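PDB 1VK9: conserved hypothetical protein TM1506 from Thermotoga maritima, which is of unknown function but adopts a cytidine deaminase-like fold and binds zinc ions, and may have catalytic activity. Local coordinates for residues A[69-74]-A[90-95]. Numbering follows the deposited sequence.
Sequences KMVGKA and KVISKP
V71 and V91 are joined in a short parallel ladder. V71 N gives its hydrogen to V91 O at 2.8 Å. V71 O then accepts S93 N at 3.0 Å, with an N-H...O angle of 168°. At the start of the ladder V91 N reaches K69 O at 3.0 Å. This bond is more bent, at 141°. V71 thus binds on both sides of I92, the regular parallel pattern.

S93 holds the N-cap position of helix 94-102. Its OG is hydrogen-bonded to E128 OE2, and a weak bond to A96 N caps the helix. S93 OG lies 3.6 Å from G72 CA. G72 is the N-cap residue of helix 73-82, and E128 also accepts K73 N, so one carboxylate serves both helix starts. Strand 70-71, helix 73-82 and strand 86-93 form a beta-alpha-beta unit of the cytidine deaminase-like fold.

M70 and V91 share one face of the sheet and lie side by side, pointing the same way. M70 is a selenomethionine. Its CG is anti to the backbone N (chi1 180°). The bend at chi2 brings M70 SE to 3.7 Å from V91 CG1, and the bend at chi3 turns CE against V91 CB and CG1. An alanine in place of V91 removes CG1 and CG2, which would probably leave the selenomethionine end less well packed and freer to turn. V71 and I92 take the other face, looser, with V71 CB 4.3 Å from I92 CG1. Further on, the K73 chain crosses the P95 ring at about a right angle, K73 CD 4.1 Å from P95 CB, while K73 NZ bonds to the carbonyls of L132 and M134.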
ATOM      1  N   LYS A  69       4.443  -3.958  -5.053  1.00 38.05           N
ATOM      2  CA  LYS A  69       4.385  -5.007  -6.079  1.00 37.02           C
ATOM      3  C   LYS A  69       2.953  -5.595  -6.164  1.00 37.83           C
ATOM      4  O   LYS A  69       2.419  -5.849  -7.251  1.00 39.86           O
ATOM      5  CB  LYS A  69       5.373  -6.111  -5.688  1.00 35.08           C
ATOM      6  CG  LYS A  69       6.290  -6.649  -6.756  1.00 39.36           C
ATOM      7  CD  LYS A  69       7.136  -7.767  -6.121  1.00 46.95           C
ATOM      8  CE  LYS A  69       8.325  -8.160  -6.959  1.00 47.78           C
ATOM      9  NZ  LYS A  69       7.929  -9.322  -7.790  1.00 52.96           N
HETATM   10  N   MSE A  70       2.333  -5.796  -5.006  1.00 35.31           N
HETATM   11  CA  MSE A  70       1.098  -6.533  -4.926  1.00 34.17           C
HETATM   12  C   MSE A  70       0.230  -5.912  -3.839  1.00 33.47           C
HETATM   13  O   MSE A  70       0.524  -6.053  -2.651  1.00 34.66           O
HETATM   14  CB  MSE A  70       1.420  -7.997  -4.598  1.00 35.06           C
HETATM   15  CG  MSE A  70       0.204  -8.925  -4.469  1.00 40.89           C
HETATM   16 SE   MSE A  70      -0.844  -9.100  -6.152  1.00 58.61          SE
HETATM   17  CE  MSE A  70       0.450 -10.165  -7.381  1.00 56.44           C
ATOM     18  N   VAL A  71      -0.826  -5.205  -4.233  1.00 30.45           N
ATOM     19  CA  VAL A  71      -1.640  -4.517  -3.246  1.00 30.08           C
ATOM     20  C   VAL A  71      -2.996  -5.196  -3.077  1.00 31.88           C
ATOM     21  O   VAL A  71      -3.875  -5.114  -3.955  1.00 32.99           O
ATOM     22  CB  VAL A  71      -1.750  -3.005  -3.540  1.00 29.71           C
ATOM     23  CG1 VAL A  71      -2.695  -2.323  -2.568  1.00 29.52           C
ATOM     24  CG2 VAL A  71      -0.406  -2.366  -3.395  1.00 30.55           C
ATOM     25  N   GLY A  72      -3.146  -5.891  -1.951  1.00 31.78           N
ATOM     26  CA  GLY A  72      -4.416  -6.498  -1.595  1.00 33.66           C
ATOM     27  C   GLY A  72      -5.122  -5.636  -0.568  1.00 34.27           C
ATOM     28  O   GLY A  72      -4.606  -4.586  -0.177  1.00 36.00           O
ATOM     29  N   LYS A  73      -6.289  -6.075  -0.117  1.00 32.59           N
ATOM     30  CA  LYS A  73      -7.025  -5.349   0.921  1.00 31.86           C
ATOM     31  C   LYS A  73      -6.204  -5.124   2.204  1.00 32.30           C
ATOM     32  O   LYS A  73      -6.247  -4.038   2.814  1.00 30.02           O
ATOM     33  CB  LYS A  73      -8.303  -6.088   1.262  1.00 29.70           C
ATOM     34  CG  LYS A  73      -9.449  -5.206   1.540  1.00 26.75           C
ATOM     35  CD  LYS A  73     -10.641  -6.045   1.920  1.00 28.58           C
ATOM     36  CE  LYS A  73     -11.647  -5.187   2.584  1.00 20.16           C
ATOM     37  NZ  LYS A  73     -12.981  -5.614   2.228  1.00 33.69           N
ATOM     38  N   ALA A  74      -5.465  -6.154   2.611  1.00 32.59           N
ATOM     39  CA  ALA A  74      -4.646  -6.037   3.802  1.00 33.65           C
ATOM     40  C   ALA A  74      -3.660  -4.865   3.673  1.00 36.74           C
ATOM     41  O   ALA A  74      -3.714  -3.965   4.507  1.00 41.25           O
ATOM     42  CB  ALA A  74      -3.959  -7.309   4.097  1.00 32.54           C
ATOM     43  N   LYS A  90       1.927  -2.306  -8.748  1.00 31.07           N
ATOM     44  CA  LYS A  90       2.217  -3.011  -9.992  1.00 33.29           C
ATOM     45  C   LYS A  90       1.045  -3.951 -10.313  1.00 31.84           C
ATOM     46  O   LYS A  90       0.598  -4.026 -11.453  1.00 32.71           O
ATOM     47  CB  LYS A  90       3.563  -3.732  -9.935  1.00 34.39           C
ATOM     48  CG  LYS A  90       3.873  -4.550 -11.177  1.00 44.94           C
ATOM     49  CD  LYS A  90       5.297  -5.073 -11.155  1.00 58.51           C
ATOM     50  CE  LYS A  90       5.503  -6.081 -12.266  1.00 62.15           C
ATOM     51  NZ  LYS A  90       6.849  -5.906 -12.846  1.00 66.87           N
ATOM     52  N   VAL A  91       0.542  -4.637  -9.291  1.00 30.53           N
ATOM     53  CA  VAL A  91      -0.701  -5.389  -9.375  1.00 29.22           C
ATOM     54  C   VAL A  91      -1.555  -5.011  -8.167  1.00 29.50           C
ATOM     55  O   VAL A  91      -1.052  -5.000  -7.039  1.00 31.13           O
ATOM     56  CB  VAL A  91      -0.477  -6.927  -9.290  1.00 27.98           C
ATOM     57  CG1 VAL A  91      -1.792  -7.661  -9.455  1.00 25.66           C
ATOM     58  CG2 VAL A  91       0.468  -7.396 -10.306  1.00 26.89           C
ATOM     59  N   ILE A  92      -2.835  -4.729  -8.407  1.00 28.35           N
ATOM     60  CA  ILE A  92      -3.806  -4.467  -7.348  1.00 28.33           C
ATOM     61  C   ILE A  92      -4.984  -5.433  -7.440  1.00 29.09           C
ATOM     62  O   ILE A  92      -5.439  -5.765  -8.536  1.00 31.40           O
ATOM     63  CB  ILE A  92      -4.300  -3.014  -7.452  1.00 28.70           C
ATOM     64  CG1 ILE A  92      -5.065  -2.600  -6.209  1.00 28.39           C
ATOM     65  CG2 ILE A  92      -5.179  -2.799  -8.692  1.00 28.98           C
ATOM     66  CD1 ILE A  92      -5.164  -1.085  -6.052  1.00 32.96           C
ATOM     67  N   SER A  93      -5.491  -5.887  -6.301  1.00 28.86           N
ATOM     68  CA  SER A  93      -6.669  -6.745  -6.317  1.00 27.11           C
ATOM     69  C   SER A  93      -7.911  -5.883  -6.280  1.00 27.99           C
ATOM     70  O   SER A  93      -7.873  -4.753  -5.795  1.00 29.80           O
ATOM     71  CB  SER A  93      -6.662  -7.710  -5.144  1.00 26.10           C
ATOM     72  OG  SER A  93      -7.096  -7.063  -3.969  1.00 30.56           O
ATOM     73  N   LYS A  94      -9.012  -6.424  -6.792  1.00 28.41           N
ATOM     74  CA  LYS A  94     -10.288  -5.730  -6.845  1.00 29.49           C
ATOM     75  C   LYS A  94     -10.766  -5.216  -5.477  1.00 30.44           C
ATOM     76  O   LYS A  94     -11.247  -4.098  -5.413  1.00 32.15           O
ATOM     77  CB  LYS A  94     -11.351  -6.618  -7.497  1.00 30.68           C
ATOM     78  CG  LYS A  94     -12.569  -5.882  -8.018  1.00 35.26           C
ATOM     79  CD  LYS A  94     -13.431  -6.824  -8.845  1.00 54.87           C
ATOM     80  CE  LYS A  94     -14.791  -7.064  -8.196  1.00 67.12           C
ATOM     81  NZ  LYS A  94     -15.333  -8.377  -8.615  1.00 68.21           N
ATOM     82  N   PRO A  95     -10.679  -6.011  -4.402  1.00 29.61           N
ATOM     83  CA  PRO A  95     -11.026  -5.518  -3.076  1.00 29.03           C
ATOM     84  C   PRO A  95     -10.229  -4.283  -2.708  1.00 31.05           C
ATOM     85  O   PRO A  95     -10.823  -3.324  -2.220  1.00 32.89           O
ATOM     86  CB  PRO A  95     -10.667  -6.691  -2.170  1.00 29.74           C
ATOM     87  CG  PRO A  95     -10.875  -7.901  -3.025  1.00 28.85           C
ATOM     88  CD  PRO A  95     -10.333  -7.449  -4.350  1.00 31.82           C
TER